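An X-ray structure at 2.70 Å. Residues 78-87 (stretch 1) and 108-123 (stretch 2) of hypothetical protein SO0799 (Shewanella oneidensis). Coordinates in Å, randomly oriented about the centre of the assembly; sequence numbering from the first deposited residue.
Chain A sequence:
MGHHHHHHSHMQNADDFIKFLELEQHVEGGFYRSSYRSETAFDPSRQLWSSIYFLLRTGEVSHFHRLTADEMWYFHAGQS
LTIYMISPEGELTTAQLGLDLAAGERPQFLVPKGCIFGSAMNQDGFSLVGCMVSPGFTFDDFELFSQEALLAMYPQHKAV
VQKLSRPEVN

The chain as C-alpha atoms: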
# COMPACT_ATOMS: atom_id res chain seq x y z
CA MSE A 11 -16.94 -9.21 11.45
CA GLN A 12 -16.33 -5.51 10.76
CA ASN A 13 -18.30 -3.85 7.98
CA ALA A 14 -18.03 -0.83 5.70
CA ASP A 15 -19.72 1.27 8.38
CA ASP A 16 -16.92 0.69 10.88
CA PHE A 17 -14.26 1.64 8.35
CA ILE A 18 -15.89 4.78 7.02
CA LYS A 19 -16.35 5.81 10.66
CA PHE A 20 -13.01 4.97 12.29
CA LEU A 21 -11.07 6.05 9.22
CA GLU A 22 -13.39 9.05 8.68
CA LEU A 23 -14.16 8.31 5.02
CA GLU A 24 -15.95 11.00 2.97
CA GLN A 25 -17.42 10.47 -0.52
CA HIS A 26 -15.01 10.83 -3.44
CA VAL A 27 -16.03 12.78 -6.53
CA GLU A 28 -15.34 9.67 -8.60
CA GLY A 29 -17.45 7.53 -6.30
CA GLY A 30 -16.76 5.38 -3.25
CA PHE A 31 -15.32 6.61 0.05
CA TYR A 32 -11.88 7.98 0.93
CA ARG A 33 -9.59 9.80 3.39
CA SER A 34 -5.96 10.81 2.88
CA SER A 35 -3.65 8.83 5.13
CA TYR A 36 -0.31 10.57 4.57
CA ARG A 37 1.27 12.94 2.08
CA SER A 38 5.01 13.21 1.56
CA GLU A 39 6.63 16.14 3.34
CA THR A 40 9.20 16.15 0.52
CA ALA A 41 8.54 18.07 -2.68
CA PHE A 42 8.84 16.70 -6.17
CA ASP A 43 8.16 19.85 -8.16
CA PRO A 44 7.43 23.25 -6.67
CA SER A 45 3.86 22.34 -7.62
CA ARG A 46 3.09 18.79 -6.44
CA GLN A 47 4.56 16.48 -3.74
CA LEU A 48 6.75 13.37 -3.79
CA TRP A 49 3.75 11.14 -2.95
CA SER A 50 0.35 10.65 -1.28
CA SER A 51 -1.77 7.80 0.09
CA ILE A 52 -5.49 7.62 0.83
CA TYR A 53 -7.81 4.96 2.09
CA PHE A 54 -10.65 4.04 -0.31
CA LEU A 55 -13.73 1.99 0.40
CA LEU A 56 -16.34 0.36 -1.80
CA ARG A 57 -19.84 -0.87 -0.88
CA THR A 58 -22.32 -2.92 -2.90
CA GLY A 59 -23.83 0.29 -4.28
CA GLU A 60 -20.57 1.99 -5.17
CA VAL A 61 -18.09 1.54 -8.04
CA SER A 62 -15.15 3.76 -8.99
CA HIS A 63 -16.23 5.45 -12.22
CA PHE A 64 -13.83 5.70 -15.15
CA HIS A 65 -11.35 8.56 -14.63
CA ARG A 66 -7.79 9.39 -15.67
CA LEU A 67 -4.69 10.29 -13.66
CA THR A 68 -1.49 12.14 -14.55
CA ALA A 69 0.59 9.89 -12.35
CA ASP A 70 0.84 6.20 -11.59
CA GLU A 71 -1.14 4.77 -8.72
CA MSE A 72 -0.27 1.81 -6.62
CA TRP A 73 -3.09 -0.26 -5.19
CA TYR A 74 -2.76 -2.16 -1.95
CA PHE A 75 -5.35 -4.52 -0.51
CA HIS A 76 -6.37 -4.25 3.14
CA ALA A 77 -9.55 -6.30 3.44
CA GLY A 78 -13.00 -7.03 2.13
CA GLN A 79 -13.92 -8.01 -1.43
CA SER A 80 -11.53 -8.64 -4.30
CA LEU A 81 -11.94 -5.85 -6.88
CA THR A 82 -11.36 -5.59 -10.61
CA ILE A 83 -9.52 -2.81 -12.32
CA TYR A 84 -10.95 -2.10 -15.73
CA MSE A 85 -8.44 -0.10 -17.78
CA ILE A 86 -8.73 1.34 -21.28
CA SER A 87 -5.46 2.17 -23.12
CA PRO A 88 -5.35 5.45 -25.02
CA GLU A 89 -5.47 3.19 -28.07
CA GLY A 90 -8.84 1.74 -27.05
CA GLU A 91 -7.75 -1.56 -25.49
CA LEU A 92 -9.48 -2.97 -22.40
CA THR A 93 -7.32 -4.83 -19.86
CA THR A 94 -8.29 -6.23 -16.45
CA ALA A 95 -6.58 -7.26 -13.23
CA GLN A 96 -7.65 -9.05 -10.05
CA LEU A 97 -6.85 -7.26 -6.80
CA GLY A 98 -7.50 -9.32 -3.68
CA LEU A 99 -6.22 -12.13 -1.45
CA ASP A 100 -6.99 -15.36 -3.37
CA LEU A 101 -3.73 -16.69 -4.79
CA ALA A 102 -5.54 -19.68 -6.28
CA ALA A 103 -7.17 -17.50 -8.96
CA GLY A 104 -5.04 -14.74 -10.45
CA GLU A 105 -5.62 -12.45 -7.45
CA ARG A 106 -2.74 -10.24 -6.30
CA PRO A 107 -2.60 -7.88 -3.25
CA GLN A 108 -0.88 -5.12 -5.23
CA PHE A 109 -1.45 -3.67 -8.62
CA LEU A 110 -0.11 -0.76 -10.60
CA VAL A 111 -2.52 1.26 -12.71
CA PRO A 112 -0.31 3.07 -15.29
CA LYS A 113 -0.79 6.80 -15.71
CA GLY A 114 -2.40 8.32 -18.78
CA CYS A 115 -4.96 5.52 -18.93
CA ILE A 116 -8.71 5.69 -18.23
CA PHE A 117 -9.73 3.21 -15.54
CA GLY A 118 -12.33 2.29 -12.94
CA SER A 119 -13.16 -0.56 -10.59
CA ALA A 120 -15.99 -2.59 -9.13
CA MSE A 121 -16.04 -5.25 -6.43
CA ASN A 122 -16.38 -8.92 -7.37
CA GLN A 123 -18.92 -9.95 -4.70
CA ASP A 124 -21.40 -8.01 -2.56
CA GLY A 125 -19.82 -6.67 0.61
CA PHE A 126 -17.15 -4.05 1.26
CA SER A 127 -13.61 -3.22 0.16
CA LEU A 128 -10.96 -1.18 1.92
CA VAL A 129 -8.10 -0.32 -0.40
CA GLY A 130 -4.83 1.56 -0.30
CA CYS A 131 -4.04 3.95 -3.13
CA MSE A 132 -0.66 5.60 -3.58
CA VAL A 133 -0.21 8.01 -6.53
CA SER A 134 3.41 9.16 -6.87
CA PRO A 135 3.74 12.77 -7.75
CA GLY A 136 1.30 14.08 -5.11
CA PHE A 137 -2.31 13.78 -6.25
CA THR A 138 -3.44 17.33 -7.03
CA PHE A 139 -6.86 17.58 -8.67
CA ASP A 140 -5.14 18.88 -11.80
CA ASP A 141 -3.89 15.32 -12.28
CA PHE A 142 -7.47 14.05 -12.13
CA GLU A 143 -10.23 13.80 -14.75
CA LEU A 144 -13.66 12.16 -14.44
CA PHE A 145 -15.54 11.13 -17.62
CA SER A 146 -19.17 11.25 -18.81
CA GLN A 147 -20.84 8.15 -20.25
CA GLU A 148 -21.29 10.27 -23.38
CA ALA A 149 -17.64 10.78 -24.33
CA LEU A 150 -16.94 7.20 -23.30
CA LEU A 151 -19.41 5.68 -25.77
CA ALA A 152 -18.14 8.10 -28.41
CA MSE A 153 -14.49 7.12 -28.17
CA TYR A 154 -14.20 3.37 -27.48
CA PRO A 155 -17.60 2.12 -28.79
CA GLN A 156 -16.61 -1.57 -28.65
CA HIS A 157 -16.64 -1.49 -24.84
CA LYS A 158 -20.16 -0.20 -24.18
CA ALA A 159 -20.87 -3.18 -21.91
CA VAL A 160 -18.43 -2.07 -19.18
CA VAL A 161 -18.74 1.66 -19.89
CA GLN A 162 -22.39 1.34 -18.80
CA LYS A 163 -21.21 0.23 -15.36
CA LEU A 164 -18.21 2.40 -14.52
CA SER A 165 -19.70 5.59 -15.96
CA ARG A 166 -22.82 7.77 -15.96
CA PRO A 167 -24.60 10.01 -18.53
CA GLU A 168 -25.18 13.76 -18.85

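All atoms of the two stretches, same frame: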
# COMPACT_ATOMS: atom_id res chain seq x y z
N GLY A 78 -11.73 -7.12 2.81
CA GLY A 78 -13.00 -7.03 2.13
C GLY A 78 -13.19 -7.91 0.90
O GLY A 78 -12.92 -9.11 0.94
N GLN A 79 -13.63 -7.29 -0.20
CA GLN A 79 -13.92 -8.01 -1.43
C GLN A 79 -13.00 -7.72 -2.60
O GLN A 79 -12.86 -6.58 -3.02
CB GLN A 79 -15.36 -7.71 -1.89
CG GLN A 79 -16.28 -8.92 -1.94
CD GLN A 79 -16.72 -9.34 -0.57
OE1 GLN A 79 -17.08 -10.49 -0.34
NE2 GLN A 79 -16.69 -8.39 0.36
N SER A 80 -12.42 -8.78 -3.16
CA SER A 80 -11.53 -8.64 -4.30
C SER A 80 -12.19 -7.69 -5.30
O SER A 80 -13.40 -7.76 -5.51
CB SER A 80 -11.32 -9.99 -4.97
OG SER A 80 -12.38 -10.23 -5.88
N LEU A 81 -11.41 -6.80 -5.91
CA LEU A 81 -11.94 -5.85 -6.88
C LEU A 81 -11.57 -6.25 -8.30
O LEU A 81 -11.17 -7.39 -8.56
CB LEU A 81 -11.41 -4.44 -6.60
CG LEU A 81 -11.49 -3.98 -5.14
CD1 LEU A 81 -10.92 -2.58 -5.02
CD2 LEU A 81 -12.93 -3.98 -4.67
N THR A 82 -11.70 -5.32 -9.23
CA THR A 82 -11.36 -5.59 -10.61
C THR A 82 -11.09 -4.26 -11.23
O THR A 82 -11.96 -3.39 -11.26
CB THR A 82 -12.49 -6.29 -11.34
OG1 THR A 82 -12.79 -7.52 -10.67
CG2 THR A 82 -12.11 -6.58 -12.78
N ILE A 83 -9.87 -4.08 -11.72
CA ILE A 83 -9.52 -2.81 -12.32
C ILE A 83 -9.73 -2.90 -13.82
O ILE A 83 -9.07 -3.67 -14.51
CB ILE A 83 -8.05 -2.46 -12.06
CG1 ILE A 83 -7.69 -2.77 -10.60
CG2 ILE A 83 -7.80 -1.01 -12.39
CD1 ILE A 83 -8.32 -1.86 -9.60
N TYR A 84 -10.67 -2.11 -14.32
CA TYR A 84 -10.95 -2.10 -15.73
C TYR A 84 -10.18 -0.90 -16.27
O TYR A 84 -10.40 0.23 -15.84
CB TYR A 84 -12.45 -1.95 -15.99
CG TYR A 84 -13.30 -3.02 -15.31
CD1 TYR A 84 -13.50 -3.00 -13.94
CD2 TYR A 84 -13.89 -4.04 -16.05
CE1 TYR A 84 -14.27 -3.97 -13.32
CE2 TYR A 84 -14.67 -5.02 -15.44
CZ TYR A 84 -14.86 -4.98 -14.06
OH TYR A 84 -15.65 -5.94 -13.43
N MSE A 85 -9.26 -1.15 -17.19
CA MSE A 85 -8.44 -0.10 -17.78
C MSE A 85 -8.60 -0.07 -19.29
O MSE A 85 -8.71 -1.11 -19.93
CB MSE A 85 -6.97 -0.33 -17.43
CG MSE A 85 -6.66 -0.32 -15.93
SE MSE A 85 -5.19 -1.51 -15.47
CE MSE A 85 -3.91 -0.75 -16.70
N ILE A 86 -8.59 1.14 -19.85
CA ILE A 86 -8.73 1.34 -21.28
C ILE A 86 -7.54 2.16 -21.81
O ILE A 86 -7.42 3.36 -21.52
CB ILE A 86 -10.06 2.07 -21.60
CG1 ILE A 86 -11.25 1.20 -21.15
CG2 ILE A 86 -10.17 2.38 -23.08
CD1 ILE A 86 -12.59 1.90 -21.22
N SER A 87 -6.66 1.51 -22.57
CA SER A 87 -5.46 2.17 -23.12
C SER A 87 -5.87 3.34 -24.00
O SER A 87 -6.98 3.37 -24.52
CB SER A 87 -4.60 1.18 -23.94
OG SER A 87 -5.06 0.98 -25.28
N GLN A 108 -1.28 -6.42 -4.70
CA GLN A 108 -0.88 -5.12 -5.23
C GLN A 108 -1.06 -5.03 -6.72
O GLN A 108 -0.96 -6.01 -7.44
CB GLN A 108 0.59 -4.80 -4.90
CG GLN A 108 0.83 -4.06 -3.60
CD GLN A 108 2.26 -4.20 -3.12
OE1 GLN A 108 3.17 -3.49 -3.59
NE2 GLN A 108 2.48 -5.12 -2.18
N PHE A 109 -1.33 -3.83 -7.21
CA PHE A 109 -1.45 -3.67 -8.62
C PHE A 109 -1.09 -2.25 -8.97
O PHE A 109 -1.33 -1.32 -8.19
CB PHE A 109 -2.86 -3.97 -9.11
CG PHE A 109 -2.95 -3.95 -10.60
CD1 PHE A 109 -2.64 -5.08 -11.34
CD2 PHE A 109 -3.21 -2.77 -11.26
CE1 PHE A 109 -2.56 -5.02 -12.72
CE2 PHE A 109 -3.13 -2.71 -12.65
CZ PHE A 109 -2.81 -3.84 -13.36
N LEU A 110 -0.53 -2.07 -10.16
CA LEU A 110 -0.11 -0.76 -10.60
C LEU A 110 -0.90 -0.29 -11.82
O LEU A 110 -0.76 -0.84 -12.91
CB LEU A 110 1.39 -0.81 -10.87
CG LEU A 110 2.11 0.41 -11.42
CD1 LEU A 110 1.85 0.50 -12.90
CD2 LEU A 110 1.64 1.66 -10.68
N VAL A 111 -1.73 0.72 -11.62
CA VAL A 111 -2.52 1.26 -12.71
C VAL A 111 -1.73 2.40 -13.35
O VAL A 111 -1.64 3.51 -12.81
CB VAL A 111 -3.93 1.72 -12.19
CG1 VAL A 111 -3.80 2.40 -10.85
CG2 VAL A 111 -4.58 2.64 -13.21
N PRO A 112 -1.12 2.12 -14.52
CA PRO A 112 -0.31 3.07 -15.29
C PRO A 112 -0.99 4.38 -15.59
O PRO A 112 -2.16 4.40 -15.95
CB PRO A 112 0.03 2.30 -16.57
CG PRO A 112 -1.12 1.35 -16.72
CD PRO A 112 -1.33 0.88 -15.29
N LYS A 113 -0.24 5.47 -15.45
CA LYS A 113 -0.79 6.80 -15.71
C LYS A 113 -1.21 6.96 -17.17
O LYS A 113 -0.88 6.13 -18.02
CB LYS A 113 0.24 7.88 -15.36
CG LYS A 113 1.54 7.82 -16.15
CD LYS A 113 2.49 8.93 -15.72
CE LYS A 113 3.80 8.89 -16.49
NZ LYS A 113 4.74 9.95 -16.03
N GLY A 114 -1.95 8.03 -17.43
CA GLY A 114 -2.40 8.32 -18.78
C GLY A 114 -3.49 7.41 -19.30
O GLY A 114 -3.95 7.58 -20.43
N CYS A 115 -3.91 6.44 -18.49
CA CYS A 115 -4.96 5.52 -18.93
C CYS A 115 -6.26 5.75 -18.16
O CYS A 115 -6.25 6.11 -16.98
CB CYS A 115 -4.50 4.08 -18.73
SG CYS A 115 -5.06 3.33 -17.19
N ILE A 116 -7.39 5.53 -18.84
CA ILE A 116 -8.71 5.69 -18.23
C ILE A 116 -9.12 4.37 -17.60
O ILE A 116 -9.21 3.35 -18.27
CB ILE A 116 -9.77 6.12 -19.28
CG1 ILE A 116 -9.43 7.52 -19.81
CG2 ILE A 116 -11.18 6.10 -18.65
CD1 ILE A 116 -10.28 7.97 -21.00
N PHE A 117 -9.39 4.41 -16.29
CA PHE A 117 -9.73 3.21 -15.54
C PHE A 117 -10.79 3.42 -14.45
O PHE A 117 -11.08 4.55 -14.05
CB PHE A 117 -8.47 2.65 -14.88
CG PHE A 117 -7.87 3.57 -13.85
CD1 PHE A 117 -7.33 4.80 -14.22
CD2 PHE A 117 -7.86 3.21 -12.50
CE1 PHE A 117 -6.77 5.66 -13.26
CE2 PHE A 117 -7.31 4.06 -11.55
CZ PHE A 117 -6.77 5.28 -11.92
N GLY A 118 -11.33 2.30 -13.98
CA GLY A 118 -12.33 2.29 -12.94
C GLY A 118 -12.32 0.93 -12.27
O GLY A 118 -11.56 0.06 -12.67
N SER A 119 -13.15 0.73 -11.26
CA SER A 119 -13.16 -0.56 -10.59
C SER A 119 -14.46 -0.85 -9.86
O SER A 119 -15.13 0.04 -9.36
CB SER A 119 -12.00 -0.64 -9.60
OG SER A 119 -12.05 -1.85 -8.86
N ALA A 120 -14.80 -2.13 -9.81
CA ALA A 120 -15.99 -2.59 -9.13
C ALA A 120 -15.53 -3.71 -8.21
O ALA A 120 -14.39 -4.15 -8.29
CB ALA A 120 -17.00 -3.11 -10.14
N MSE A 121 -16.41 -4.15 -7.32
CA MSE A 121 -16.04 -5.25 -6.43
C MSE A 121 -16.33 -6.50 -7.24
O MSE A 121 -16.75 -6.40 -8.39
CB MSE A 121 -16.89 -5.24 -5.17
CG MSE A 121 -16.90 -3.93 -4.41
SE MSE A 121 -17.49 -4.24 -2.59
CE MSE A 121 -19.36 -4.62 -2.94
N ASN A 122 -16.10 -7.67 -6.66
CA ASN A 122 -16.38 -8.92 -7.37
C ASN A 122 -17.58 -9.65 -6.75
O ASN A 122 -18.26 -10.43 -7.41
CB ASN A 122 -15.14 -9.82 -7.38
CG ASN A 122 -14.19 -9.51 -8.55
OD1 ASN A 122 -12.98 -9.65 -8.43
ND2 ASN A 122 -14.76 -9.11 -9.68
N GLN A 123 -17.82 -9.37 -5.47
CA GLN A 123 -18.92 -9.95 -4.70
C GLN A 123 -19.53 -8.83 -3.88
O GLN A 123 -18.90 -7.79 -3.69
CB GLN A 123 -18.42 -11.04 -3.75
CG GLN A 123 -17.99 -12.35 -4.41
CD GLN A 123 -19.13 -13.06 -5.12
OE1 GLN A 123 -19.61 -12.60 -6.16
NE2 GLN A 123 -19.58 -14.19 -4.57

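What forms the apolar centre of the contact? It gathers around Met 85, a selenomethionine whose long, unbranched side chain lies on the same face of the sheet as Ile 83, Phe 117 and Ser 119. Its CG packs 3.6 Å from CB of Phe 117, its SE comes 3.7 Å from CE2 of Phe 109, and its CE reaches CD of Pro 112 at 3.4 Å. One side chain thus touches both the second strand and the segment that precedes it. The selenium approaches the Phe 109 ring obliquely, 4.8 Å from its centroid, a polarizable atom against an aromatic ring. Beside it, Ile 83 CG2 lies 4.2 Å from Phe 117 CD2, although the far end of the Phe 117 side chain leads away from the first stretch.

How does the backbone hold these side chains in register? Strand 81-86 runs antiparallel to strand 116-121, with 159° between their directions. Tyr 84 and Gly 118 form a hydrogen-bonded pair: Tyr 84 N donates to Gly 118 O and Gly 118 N to Tyr 84 O, each at 2.9 Å. Next along, Ile 86 N donates to Ile 116 O at 2.8 Å, while the return bond from Ile 116 N to Ile 86 O is weak at 3.4 Å. Between these rungs Met 85 and Phe 117 are a non-hydrogen-bonded pair, their CA atoms only 4.2 Å apart, which brings their side chains close together on one face.

What occupies the other face? Thr 82, Tyr 84 and Ile 86 lie there with Ile 116 and Ala 120. Because Gly 118 has no side chain, none stands opposite Tyr 84 within its pair. The Tyr 84 ring presents its edge to the neighbouring backbone, with CE1 4.0 Å from Ala 120 N; CE1 also makes an apolar contact with the side chain of Ala 120, 4.3 Å from its CB.

How does the contact become polar toward its edge? Ser 119 OG donates to Thr 82 O at 2.9 Å, and the same carbonyl accepts a weak bond from Ala 120 N at 3.4 Å, so side chain and backbone converge on one acceptor. Farther out, the Asn 122 amide uses both ends: OD1 accepts from Ser 80 OG at 2.7 Å, while ND2 makes a weak bond to Thr 82 OG1, also 2.7 Å. Thr 82 OG1 in turn donates to Leu 81 O at 2.7 Å, linking the amide to the first strand's backbone. At the margin, Gln 79 CG packs 3.5 Å from Gln 123 CB, an aliphatic contact between two polar residues.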